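PDB 3SGH: SusD homolog from Bacteroides thetaiotaomicron, which probably binds glycans at the outer membrane as a surface lipoprotein, in the manner of its SusD relatives. Local coordinates for residues Q175-K178 / K183-K186; G224-D229 / F352-V357; N26-P31 / R109-Q114; L90-T95 / V100-A105. All coordinates share one frame; numbering follows the deposited sequence.

Contact 1 (Q175-K178 / K183-K186); sequences QFYK and KWLK
Tyr177, in the loop between helices 168-171 and 181-198, comes closest to Lys183 on the second of these helices, with CA atoms 6.5 Å apart, and no hydrogen bond joins the two segments. The contact is instead made by side chains, and the Tyr177 ring is its centre. Over one face of that ring lies the CB methylene of Lys183, 3.4 Å from the ring centroid and 14° off the ring normal, which meets the geometry of a CH-pi contact. The lysine chain bends at chi2 and runs away from the loop, and its NZ is bonded to Gly224 O. An edge of the same ring points into the face of Trp184: Tyr177 CD2 is 3.6 Å from Trp184 CE2, and the planes stand at 86°, a T-shaped pair with the tyrosine as the edge. Phe176 completes the aromatic cluster. Its CB reaches to 3.7 Å from Trp184 CZ2, while its ring is inclined at 64° to the six-membered ring of the indole. Polar groups at the margins tie the cluster down: Trp184 NE1 is bonded to Asp174 OD2, whose other oxygen receives the backbone N-H groups of Phe176 and Tyr177, and Tyr177 OH is bonded to Asp225 O. Around the cluster, Trp184 packs on helices 100-120 and 140-162, while Phe176 and Tyr177 rest against strand 227-229.

Contact 2 (G224-D229 / F352-V357); sequences GDSSYD and FEEFGV
Glu354, near the C-terminal end of helix 340-354, meets Ser226 and Tyr228 through its carboxylate, and the two hydrogen bonds it accepts make up the direct polar link between the segments. Ser226 OG donates to Glu354 OE1 over 2.7 Å, arriving on the syn side but 33° out of the carboxylate plane. Tyr228 OH donates to Glu354 OE2 over 2.5 Å, on the anti side and nearer the plane. Each oxygen therefore has its own donor, which restrains the rotation of the carboxylate. The glutamate reaches this position through a bend at chi2 (75°), while the tyrosine comes from the opposite direction.

The remaining contacts are van der Waals ones, of carbon with a carboxylate oxygen. Tyr228 offers the edge of its ring, with CE1 3.3 Å from Glu354 OE2 and the oxygen near the ring plane, and Ser226 CB lies 3.5 Å from the same oxygen.

Backbone bonds shape the helix end. Val357 N donates to Phe352 O at 3.0 Å and Gly356 N to Glu353 O at 3.1 Å; with the positive phi of Gly356 this is a Schellman motif, in which the chain leaves the helical conformation at Gly356.

Ser226 OG also takes a bond from Ala319 N, at the start of helix 319-331, so it joins that helix to the carboxylate. Strand 227-229 pairs antiparallel with strand 314-317, on whose Pro315 Tyr228 leans, while Phe355 and Val357 turn to helix 267-270.

Contact 3 (N26-P31 / R109-Q114); sequences NVYACP and RVYGMQ
Val27 and Gly112 bring their CA atoms to within 5.4 Å, a close approach between the short, weakly bonded helix 26-29 and the regular helix 100-120. Val27 CG2 packs 4.0 Å from Gly112 N, and a CB on Gly112 would come to 3.3 Å from Val27 CG1, so the lack of a side chain there suits this nearness. Next to this pair, Tyr28 leans over a face of the Tyr111 ring. Its CE1 is 3.6 Å from Tyr111 CB and its CD1 lies above the rim of the ring, with the planes inclined at 55°. The Tyr111 ring, swung out by a chi1 of -164°, has Gln114 NE2 4.0 Å above the centre of its other face; that amide is held there by a bond to Tyr111 O of 2.9 Å. In the alpha-alpha superhelix of this SusD-like protein, helix 100-120 packs along helices 140-162 and 181-198, and Val27 and Tyr28 cover another of its sides. Polar ends inside the packing are satisfied. A water donates to Tyr28 O at 2.7 Å and also bonds Tyr111 OH, which has Arg194 NH1 as a further partner. Tyr28 OH is bonded to Thr108 OG1, one turn before Gly112.

Contact 4 (L90-T95 / V100-A105); sequences LVENST and VIYAMA
Val91, Glu92 and Thr95 on one helix meet Ile101, Tyr102 and Ala105 on the next, in a first shell part apolar and part polar. Val91 CG1 does most of the apolar touching: it reaches 3.6 Å from Ala105 CB and 4.0 Å from Ile101 CG2. Beside it, Tyr102 and Glu92 run alongside each other in the same direction, and Tyr102 OH donates to the anti lone pair of Glu92 OE2 over 2.7 Å. With CG opposite the backbone N (chi1 -179°), Glu92 CG passes 3.6 Å from Tyr102 CE1, and the extended chain carries the carboxylate on to the hydroxyl. Thr95 crosses the tyrosine near its root at about a right angle, with OG1 3.3 Å from Tyr102 CB.

A second layer of bonds sets Thr95: with OG1 between its backbone N and carbonyl carbon (chi1 61°), it donates back to Val91 O at 2.7 Å, from above the carbonyl plane. That oxygen also takes the backbone N-H of Thr95, so two donors hold it at the last turn of helix 87-95. The segment axes are 9.3 Å apart and run at 160°, an antiparallel helical hairpin closed by a four-residue turn, from which Lys97 touches both Glu92 and Tyr102. Helix 17-24 packs on Val91 and Met104, whereas helix 140-162 meets Val100, Tyr102 and Ala103.

How the contacts relate
Contacts 1 and 3 are buried and rely mainly on aromatic rings; contacts 2 and 4 are only partly buried, and each has a glutamate accepting from a tyrosine hydroxyl. Contacts 1 and 3 join directly where Phe176 CZ lies 3.7 Å from Tyr28 CD2. Contacts 3 and 4 share helix 100-120; contact 4 is a local hairpin centred about 26 Å from the centre of the chain, whereas contact 3 joins segments 78 residues apart and lies about 10 Å from it. Selenomethionine Met104 links contact 4 to contact 1, its CE 3.5 Å from Trp184 CZ2. Contacts 1 and 2 are joined by polar bonds, among them the salt bridge between Lys186 NZ and Asp225 OD1.

Contact 1 (Q175-K178 / K183-K186)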
loop_
_atom_site.group_PDB
_atom_site.type_symbol
_atom_site.label_atom_id
_atom_site.label_comp_id
_atom_site.label_asym_id
_atom_site.label_seq_id
_atom_site.Cartn_x
_atom_site.Cartn_y
_atom_site.Cartn_z
ATOM N N GLN A 175 8.425 -8.977 16.614
ATOM C CA GLN A 175 9.408 -7.954 16.277
ATOM C C GLN A 175 8.833 -6.562 16.018
ATOM O O GLN A 175 9.586 -5.593 15.869
ATOM C CB GLN A 175 10.230 -8.383 15.058
ATOM C CG GLN A 175 9.503 -8.440 13.703
ATOM C CD GLN A 175 8.946 -9.796 13.340
ATOM O OE1 GLN A 175 8.528 -10.573 14.216
ATOM N NE2 GLN A 175 8.907 -10.088 12.031
ATOM N N PHE A 176 7.511 -6.468 15.926
ATOM C CA PHE A 176 6.845 -5.183 15.639
ATOM C C PHE A 176 6.676 -4.354 16.907
ATOM O O PHE A 176 7.134 -3.190 16.973
ATOM C CB PHE A 176 5.495 -5.466 14.962
ATOM C CG PHE A 176 5.644 -6.290 13.708
ATOM C CD1 PHE A 176 5.916 -5.681 12.479
ATOM C CD2 PHE A 176 5.600 -7.661 13.772
ATOM C CE1 PHE A 176 6.095 -6.441 11.341
ATOM C CE2 PHE A 176 5.798 -8.430 12.636
ATOM C CZ PHE A 176 6.030 -7.826 11.417
ATOM N N TYR A 177 6.073 -4.970 17.914
ATOM C CA TYR A 177 5.755 -4.290 19.173
ATOM C C TYR A 177 6.129 -5.040 20.448
ATOM O O TYR A 177 5.715 -4.643 21.540
ATOM C CB TYR A 177 4.276 -4.027 19.178
ATOM C CG TYR A 177 3.750 -3.098 18.089
ATOM C CD1 TYR A 177 4.297 -1.827 17.886
ATOM C CD2 TYR A 177 2.634 -3.449 17.342
ATOM C CE1 TYR A 177 3.767 -0.948 16.935
ATOM C CE2 TYR A 177 2.092 -2.557 16.375
ATOM C CZ TYR A 177 2.653 -1.312 16.195
ATOM O OH TYR A 177 2.083 -0.472 15.273
ATOM N N LYS A 178 6.897 -6.120 20.327
ATOM C CA LYS A 178 7.454 -6.851 21.494
ATOM C C LYS A 178 6.369 -7.284 22.491
ATOM O O LYS A 178 6.579 -7.317 23.721
ATOM C CB LYS A 178 8.505 -5.982 22.173
ATOM C CG LYS A 178 9.678 -5.583 21.257
ATOM C CD LYS A 178 10.773 -4.795 22.054
ATOM C CE LYS A 178 12.210 -4.885 21.409
ATOM N NZ LYS A 178 12.297 -4.310 20.006
ATOM N N LYS A 183 -0.291 -1.414 21.503
ATOM C CA LYS A 183 0.224 -0.971 20.181
ATOM C C LYS A 183 -0.492 -1.742 19.077
ATOM O O LYS A 183 -0.937 -1.156 18.076
ATOM C CB LYS A 183 1.712 -1.192 20.039
ATOM C CG LYS A 183 2.598 -0.361 20.915
ATOM C CD LYS A 183 2.713 1.082 20.459
ATOM C CE LYS A 183 3.701 1.934 21.353
ATOM N NZ LYS A 183 5.147 1.567 21.206
ATOM N N TRP A 184 -0.655 -3.044 19.279
ATOM C CA TRP A 184 -1.422 -3.807 18.305
ATOM C C TRP A 184 -2.880 -3.340 18.193
ATOM O O TRP A 184 -3.489 -3.400 17.117
ATOM C CB TRP A 184 -1.380 -5.295 18.569
ATOM C CG TRP A 184 -0.115 -5.952 18.155
ATOM C CD1 TRP A 184 0.839 -6.452 18.972
ATOM C CD2 TRP A 184 0.343 -6.171 16.815
ATOM N NE1 TRP A 184 1.865 -7.001 18.234
ATOM C CE2 TRP A 184 1.591 -6.826 16.903
ATOM C CE3 TRP A 184 -0.191 -5.889 15.550
ATOM C CZ2 TRP A 184 2.313 -7.202 15.781
ATOM C CZ3 TRP A 184 0.547 -6.247 14.432
ATOM C CH2 TRP A 184 1.782 -6.900 14.564
ATOM N N LEU A 185 -3.448 -2.860 19.287
ATOM C CA LEU A 185 -4.858 -2.423 19.249
ATOM C C LEU A 185 -4.991 -1.182 18.384
ATOM O O LEU A 185 -5.926 -1.074 17.610
ATOM C CB LEU A 185 -5.370 -2.167 20.674
ATOM C CG LEU A 185 -6.875 -1.868 20.806
ATOM C CD1 LEU A 185 -7.721 -3.053 20.418
ATOM C CD2 LEU A 185 -7.192 -1.405 22.283
ATOM N N LYS A 186 -4.074 -0.234 18.535
ATOM C CA LYS A 186 -4.042 0.955 17.697
ATOM C C LYS A 186 -3.812 0.576 16.248
ATOM O O LYS A 186 -4.469 1.114 15.356
ATOM C CB LYS A 186 -2.977 1.966 18.193
ATOM C CG LYS A 186 -3.383 2.666 19.476
ATOM C CD LYS A 186 -2.313 3.660 19.962
ATOM C CE LYS A 186 -1.134 2.880 20.552
ATOM N NZ LYS A 186 -0.327 3.560 21.623
#

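Contact 2 (G224-D229 / F352-V357)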
loop_
_atom_site.group_PDB
_atom_site.type_symbol
_atom_site.label_atom_id
_atom_site.label_comp_id
_atom_site.label_asym_id
_atom_site.label_seq_id
_atom_site.Cartn_x
_atom_site.Cartn_y
_atom_site.Cartn_z
ATOM N N GLY A 224 5.806 6.825 17.867
ATOM C CA GLY A 224 6.113 5.594 18.616
ATOM C C GLY A 224 5.108 4.477 18.383
ATOM O O GLY A 224 5.329 3.339 18.764
ATOM N N ASP A 225 3.982 4.816 17.773
ATOM C CA ASP A 225 2.963 3.848 17.454
ATOM C C ASP A 225 3.176 3.117 16.111
ATOM O O ASP A 225 2.557 2.068 15.847
ATOM C CB ASP A 225 1.595 4.543 17.403
ATOM C CG ASP A 225 1.156 5.130 18.746
ATOM O OD1 ASP A 225 1.642 4.688 19.789
ATOM O OD2 ASP A 225 0.282 6.052 18.760
ATOM N N SER A 226 4.007 3.689 15.248
ATOM C CA SER A 226 4.213 3.161 13.914
ATOM C C SER A 226 4.771 1.755 13.962
ATOM O O SER A 226 5.541 1.419 14.863
ATOM C CB SER A 226 5.184 4.062 13.141
ATOM O OG SER A 226 4.576 5.374 12.949
ATOM N N SER A 227 4.408 0.947 12.973
ATOM C CA SER A 227 4.854 -0.437 12.880
ATOM C C SER A 227 5.920 -0.616 11.823
ATOM O O SER A 227 5.702 -0.249 10.628
ATOM C CB SER A 227 3.679 -1.351 12.506
ATOM O OG SER A 227 4.132 -2.684 12.364
ATOM N N TYR A 228 7.023 -1.222 12.261
ATOM C CA TYR A 228 8.135 -1.660 11.389
ATOM C C TYR A 228 8.513 -3.143 11.643
ATOM O O TYR A 228 8.397 -3.631 12.764
ATOM C CB TYR A 228 9.364 -0.867 11.677
ATOM C CG TYR A 228 9.333 0.599 11.319
ATOM C CD1 TYR A 228 8.802 1.521 12.208
ATOM C CD2 TYR A 228 9.915 1.065 10.154
ATOM C CE1 TYR A 228 8.779 2.886 11.904
ATOM C CE2 TYR A 228 9.967 2.433 9.875
ATOM C CZ TYR A 228 9.382 3.331 10.754
ATOM O OH TYR A 228 9.391 4.680 10.492
ATOM N N ASP A 229 8.960 -3.842 10.605
ATOM C CA ASP A 229 9.409 -5.233 10.763
ATOM C C ASP A 229 10.862 -5.117 11.219
ATOM O O ASP A 229 11.781 -5.063 10.416
ATOM C CB ASP A 229 9.245 -6.018 9.453
ATOM C CG ASP A 229 9.476 -7.519 9.622
ATOM O OD1 ASP A 229 10.205 -7.907 10.584
ATOM O OD2 ASP A 229 8.971 -8.270 8.780
ATOM N N PHE A 352 6.993 14.222 8.930
ATOM C CA PHE A 352 8.289 14.825 9.146
ATOM C C PHE A 352 8.963 14.204 10.360
ATOM O O PHE A 352 10.108 13.788 10.277
ATOM C CB PHE A 352 8.199 16.328 9.371
ATOM C CG PHE A 352 8.140 17.153 8.103
ATOM C CD1 PHE A 352 7.161 16.956 7.139
ATOM C CD2 PHE A 352 9.055 18.154 7.880
ATOM C CE1 PHE A 352 7.121 17.768 5.986
ATOM C CE2 PHE A 352 8.964 18.959 6.752
ATOM C CZ PHE A 352 8.023 18.752 5.814
ATOM N N GLU A 353 8.224 14.127 11.471
ATOM C CA GLU A 353 8.753 13.564 12.685
ATOM C C GLU A 353 9.231 12.118 12.503
ATOM O O GLU A 353 10.298 11.746 12.985
ATOM C CB GLU A 353 7.727 13.643 13.834
ATOM C CG GLU A 353 8.367 13.258 15.158
ATOM C CD GLU A 353 7.398 13.324 16.327
ATOM O OE1 GLU A 353 6.187 13.568 16.076
ATOM O OE2 GLU A 353 7.863 13.101 17.476
ATOM N N GLU A 354 8.414 11.300 11.852
ATOM C CA GLU A 354 8.737 9.905 11.609
ATOM C C GLU A 354 10.114 9.740 10.966
ATOM O O GLU A 354 10.846 8.784 11.290
ATOM C CB GLU A 354 7.698 9.312 10.661
ATOM C CG GLU A 354 7.774 7.823 10.444
ATOM C CD GLU A 354 7.233 7.041 11.635
ATOM O OE1 GLU A 354 6.170 7.437 12.187
ATOM O OE2 GLU A 354 7.848 6.012 11.984
ATOM N N PHE A 355 10.426 10.628 10.024
ATOM C CA PHE A 355 11.680 10.567 9.274
ATOM C C PHE A 355 12.765 11.497 9.814
ATOM O O PHE A 355 13.816 11.600 9.202
ATOM C CB PHE A 355 11.411 10.865 7.808
ATOM C CG PHE A 355 10.888 9.669 7.057
ATOM C CD1 PHE A 355 9.534 9.336 7.084
ATOM C CD2 PHE A 355 11.758 8.844 6.361
ATOM C CE1 PHE A 355 9.068 8.220 6.414
ATOM C CE2 PHE A 355 11.285 7.707 5.688
ATOM C CZ PHE A 355 9.940 7.390 5.723
ATOM N N GLY A 356 12.512 12.180 10.919
ATOM C CA GLY A 356 13.539 13.027 11.557
ATOM C C GLY A 356 13.876 14.292 10.791
ATOM O O GLY A 356 15.011 14.813 10.860
ATOM N N VAL A 357 12.881 14.779 10.066
ATOM C CA VAL A 357 13.012 15.944 9.224
ATOM C C VAL A 357 12.408 17.154 9.935
ATOM O O VAL A 357 11.352 17.063 10.565
ATOM C CB VAL A 357 12.338 15.645 7.869
ATOM C CG1 VAL A 357 12.355 16.838 6.981
ATOM C CG2 VAL A 357 13.071 14.423 7.235
#

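Contact 3 (N26-P31 / R109-Q114)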
loop_
_atom_site.group_PDB
_atom_site.type_symbol
_atom_site.label_atom_id
_atom_site.label_comp_id
_atom_site.label_asym_id
_atom_site.label_seq_id
_atom_site.Cartn_x
_atom_site.Cartn_y
_atom_site.Cartn_z
ATOM N N ASN A 26 5.198 -12.208 7.700
ATOM C CA ASN A 26 5.821 -11.676 6.476
ATOM C C ASN A 26 4.853 -10.880 5.578
ATOM O O ASN A 26 5.301 -10.087 4.767
ATOM C CB ASN A 26 6.444 -12.801 5.688
ATOM C CG ASN A 26 7.743 -13.272 6.330
ATOM O OD1 ASN A 26 8.760 -12.580 6.222
ATOM N ND2 ASN A 26 7.685 -14.370 7.080
ATOM N N VAL A 27 3.535 -11.039 5.738
ATOM C CA VAL A 27 2.625 -10.199 4.960
ATOM C C VAL A 27 2.675 -8.712 5.290
ATOM O O VAL A 27 2.249 -7.909 4.476
ATOM C CB VAL A 27 1.164 -10.648 4.996
ATOM C CG1 VAL A 27 1.033 -12.122 4.483
ATOM C CG2 VAL A 27 0.527 -10.439 6.392
ATOM N N TYR A 28 3.153 -8.333 6.469
ATOM C CA TYR A 28 3.081 -6.933 6.869
ATOM C C TYR A 28 4.007 -6.041 6.059
ATOM O O TYR A 28 3.618 -4.963 5.647
ATOM C CB TYR A 28 3.400 -6.799 8.342
ATOM C CG TYR A 28 2.304 -7.304 9.257
ATOM C CD1 TYR A 28 1.040 -6.740 9.221
ATOM C CD2 TYR A 28 2.536 -8.270 10.221
ATOM C CE1 TYR A 28 0.002 -7.154 10.059
ATOM C CE2 TYR A 28 1.492 -8.693 11.059
ATOM C CZ TYR A 28 0.226 -8.125 10.975
ATOM O OH TYR A 28 -0.829 -8.507 11.789
ATOM N N ALA A 29 5.209 -6.521 5.801
ATOM C CA ALA A 29 6.211 -5.720 5.108
ATOM C C ALA A 29 6.897 -6.427 3.949
ATOM O O ALA A 29 7.556 -5.748 3.160
ATOM C CB ALA A 29 7.265 -5.239 6.090
ATOM N N CYS A 30 6.784 -7.764 3.867
ATOM C CA CYS A 30 7.500 -8.565 2.832
ATOM C C CYS A 30 9.005 -8.274 2.757
ATOM O O CYS A 30 9.496 -7.818 1.714
ATOM C CB CYS A 30 6.864 -8.348 1.468
ATOM S SG CYS A 30 5.210 -9.147 1.381
ATOM N N PRO A 31 9.750 -8.548 3.840
ATOM C CA PRO A 31 11.204 -8.316 3.830
ATOM C C PRO A 31 12.076 -9.249 2.964
ATOM O O PRO A 31 13.159 -8.830 2.514
ATOM C CB PRO A 31 11.586 -8.451 5.293
ATOM C CG PRO A 31 10.561 -9.385 5.862
ATOM C CD PRO A 31 9.276 -9.034 5.158
ATOM N N ARG A 109 -3.986 -12.484 9.030
ATOM C CA ARG A 109 -4.776 -12.957 7.888
ATOM C C ARG A 109 -5.546 -11.837 7.240
ATOM O O ARG A 109 -5.480 -11.673 6.051
ATOM C CB ARG A 109 -5.756 -14.021 8.343
ATOM C CG ARG A 109 -6.554 -14.699 7.237
ATOM C CD ARG A 109 -7.492 -15.658 7.829
ATOM N NE ARG A 109 -8.313 -16.319 6.817
ATOM C CZ ARG A 109 -9.529 -16.801 7.016
ATOM N NH1 ARG A 109 -10.177 -16.610 8.174
ATOM N NH2 ARG A 109 -10.121 -17.414 6.003
ATOM N N VAL A 110 -6.268 -11.042 8.044
ATOM C CA VAL A 110 -6.978 -9.908 7.491
ATOM C C VAL A 110 -5.977 -8.977 6.775
ATOM O O VAL A 110 -6.283 -8.507 5.691
ATOM C CB VAL A 110 -7.811 -9.135 8.536
ATOM C CG1 VAL A 110 -8.263 -7.733 7.950
ATOM C CG2 VAL A 110 -9.038 -9.975 9.072
ATOM N N TYR A 111 -4.806 -8.693 7.347
ATOM C CA TYR A 111 -3.832 -7.748 6.726
ATOM C C TYR A 111 -3.446 -8.234 5.320
ATOM O O TYR A 111 -3.454 -7.475 4.323
ATOM C CB TYR A 111 -2.547 -7.537 7.571
ATOM C CG TYR A 111 -1.822 -6.306 7.077
ATOM C CD1 TYR A 111 -0.863 -6.372 6.036
ATOM C CD2 TYR A 111 -2.148 -5.060 7.589
ATOM C CE1 TYR A 111 -0.258 -5.196 5.564
ATOM C CE2 TYR A 111 -1.543 -3.910 7.132
ATOM C CZ TYR A 111 -0.601 -3.986 6.130
ATOM O OH TYR A 111 -0.049 -2.809 5.665
ATOM N N GLY A 112 -3.177 -9.517 5.232
ATOM C CA GLY A 112 -2.716 -10.106 4.008
ATOM C C GLY A 112 -3.814 -10.169 2.977
ATOM O O GLY A 112 -3.585 -9.926 1.792
HETATM N N MSE A 113 -5.005 -10.547 3.429
HETATM C CA MSE A 113 -6.101 -10.755 2.516
HETATM C C MSE A 113 -6.767 -9.445 2.087
HETATM O O MSE A 113 -7.351 -9.384 0.997
HETATM C CB MSE A 113 -7.112 -11.727 3.097
HETATM C CG MSE A 113 -6.484 -13.156 3.237
HETATM SE SE MSE A 113 -5.913 -13.893 1.527
HETATM C CE MSE A 113 -4.063 -14.204 1.910
ATOM N N GLN A 114 -6.701 -8.396 2.902
ATOM C CA GLN A 114 -7.219 -7.099 2.446
ATOM C C GLN A 114 -6.348 -6.561 1.317
ATOM O O GLN A 114 -6.854 -5.969 0.384
ATOM C CB GLN A 114 -7.375 -6.091 3.584
ATOM C CG GLN A 114 -6.142 -5.639 4.335
ATOM C CD GLN A 114 -5.289 -4.599 3.602
ATOM O OE1 GLN A 114 -5.819 -3.748 2.915
ATOM N NE2 GLN A 114 -3.960 -4.693 3.756
HETATM O O HOH W 1 2.117 -3.099 4.470
#

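Contact 4 (L90-T95 / V100-A105)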
loop_
_atom_site.group_PDB
_atom_site.type_symbol
_atom_site.label_atom_id
_atom_site.label_comp_id
_atom_site.label_asym_id
_atom_site.label_seq_id
_atom_site.Cartn_x
_atom_site.Cartn_y
_atom_site.Cartn_z
ATOM N N LEU A 90 -3.844 -23.846 11.421
ATOM C CA LEU A 90 -3.084 -24.499 12.470
ATOM C C LEU A 90 -3.160 -23.717 13.786
ATOM O O LEU A 90 -3.325 -24.325 14.859
ATOM C CB LEU A 90 -1.626 -24.673 12.028
ATOM C CG LEU A 90 -1.385 -25.685 10.904
ATOM C CD1 LEU A 90 0.085 -25.585 10.446
ATOM C CD2 LEU A 90 -1.685 -27.122 11.311
ATOM N N VAL A 91 -3.085 -22.386 13.713
ATOM C CA VAL A 91 -3.211 -21.556 14.914
ATOM C C VAL A 91 -4.630 -21.629 15.450
ATOM O O VAL A 91 -4.855 -21.769 16.651
ATOM C CB VAL A 91 -2.812 -20.084 14.693
ATOM C CG1 VAL A 91 -3.153 -19.235 15.915
ATOM C CG2 VAL A 91 -1.288 -19.987 14.340
ATOM N N GLU A 92 -5.592 -21.518 14.561
ATOM C CA GLU A 92 -6.990 -21.537 14.967
ATOM C C GLU A 92 -7.316 -22.806 15.728
ATOM O O GLU A 92 -7.972 -22.773 16.786
ATOM C CB GLU A 92 -7.882 -21.422 13.725
ATOM C CG GLU A 92 -9.382 -21.408 14.035
ATOM C CD GLU A 92 -10.217 -20.910 12.852
ATOM O OE1 GLU A 92 -10.303 -21.671 11.871
ATOM O OE2 GLU A 92 -10.742 -19.753 12.892
ATOM N N ASN A 93 -6.843 -23.932 15.199
ATOM C CA ASN A 93 -7.096 -25.255 15.820
ATOM C C ASN A 93 -6.371 -25.416 17.167
ATOM O O ASN A 93 -6.990 -25.780 18.176
ATOM C CB ASN A 93 -6.747 -26.387 14.834
ATOM C CG ASN A 93 -7.764 -26.505 13.690
ATOM O OD1 ASN A 93 -8.897 -25.985 13.774
ATOM N ND2 ASN A 93 -7.360 -27.168 12.603
ATOM N N SER A 94 -5.078 -25.089 17.193
ATOM C CA SER A 94 -4.277 -25.157 18.412
ATOM C C SER A 94 -4.835 -24.293 19.549
ATOM O O SER A 94 -4.902 -24.746 20.705
ATOM C CB SER A 94 -2.838 -24.707 18.114
ATOM O OG SER A 94 -2.096 -24.599 19.314
ATOM N N THR A 95 -5.258 -23.066 19.218
ATOM C CA THR A 95 -5.744 -22.109 20.214
ATOM C C THR A 95 -7.241 -22.256 20.550
ATOM O O THR A 95 -7.737 -21.581 21.470
ATOM C CB THR A 95 -5.511 -20.622 19.747
ATOM O OG1 THR A 95 -6.244 -20.374 18.525
ATOM C CG2 THR A 95 -4.002 -20.326 19.594
ATOM N N VAL A 100 -4.773 -14.272 22.666
ATOM C CA VAL A 100 -4.003 -13.250 21.912
ATOM C C VAL A 100 -3.334 -13.835 20.665
ATOM O O VAL A 100 -3.228 -13.152 19.646
ATOM C CB VAL A 100 -2.995 -12.593 22.848
ATOM C CG1 VAL A 100 -1.955 -11.758 22.062
ATOM C CG2 VAL A 100 -3.731 -11.715 23.876
ATOM N N ILE A 101 -2.929 -15.094 20.690
ATOM C CA ILE A 101 -2.220 -15.669 19.535
ATOM C C ILE A 101 -3.244 -15.877 18.419
ATOM O O ILE A 101 -2.941 -15.599 17.269
ATOM C CB ILE A 101 -1.443 -16.972 19.878
ATOM C CG1 ILE A 101 -0.436 -16.670 21.004
ATOM C CG2 ILE A 101 -0.786 -17.578 18.641
ATOM C CD1 ILE A 101 0.512 -15.476 20.754
ATOM N N TYR A 102 -4.477 -16.282 18.759
ATOM C CA TYR A 102 -5.518 -16.395 17.766
ATOM C C TYR A 102 -5.897 -15.030 17.212
ATOM O O TYR A 102 -6.074 -14.881 16.003
ATOM C CB TYR A 102 -6.751 -17.084 18.337
ATOM C CG TYR A 102 -7.861 -17.196 17.355
ATOM C CD1 TYR A 102 -7.711 -17.955 16.197
ATOM C CD2 TYR A 102 -9.094 -16.564 17.579
ATOM C CE1 TYR A 102 -8.744 -18.073 15.282
ATOM C CE2 TYR A 102 -10.137 -16.698 16.655
ATOM C CZ TYR A 102 -9.945 -17.469 15.525
ATOM O OH TYR A 102 -10.971 -17.617 14.593
ATOM N N ALA A 103 -6.046 -14.036 18.097
ATOM C CA ALA A 103 -6.321 -12.666 17.683
ATOM C C ALA A 103 -5.255 -12.213 16.678
ATOM O O ALA A 103 -5.577 -11.622 15.637
ATOM C CB ALA A 103 -6.342 -11.754 18.885
HETATM N N MSE A 104 -3.979 -12.455 16.990
HETATM C CA MSE A 104 -2.909 -12.041 16.076
HETATM C C MSE A 104 -2.954 -12.781 14.749
HETATM O O MSE A 104 -2.599 -12.219 13.719
HETATM C CB MSE A 104 -1.529 -12.171 16.733
HETATM C CG MSE A 104 -1.340 -11.196 17.872
HETATM SE SE MSE A 104 -1.361 -9.386 17.340
HETATM C CE MSE A 104 -0.308 -9.572 15.689
ATOM N N ALA A 105 -3.381 -14.052 14.766
ATOM C CA ALA A 105 -3.506 -14.826 13.520
ATOM C C ALA A 105 -4.641 -14.258 12.662
ATOM O O ALA A 105 -4.497 -14.102 11.463
ATOM C CB ALA A 105 -3.715 -16.316 13.828
#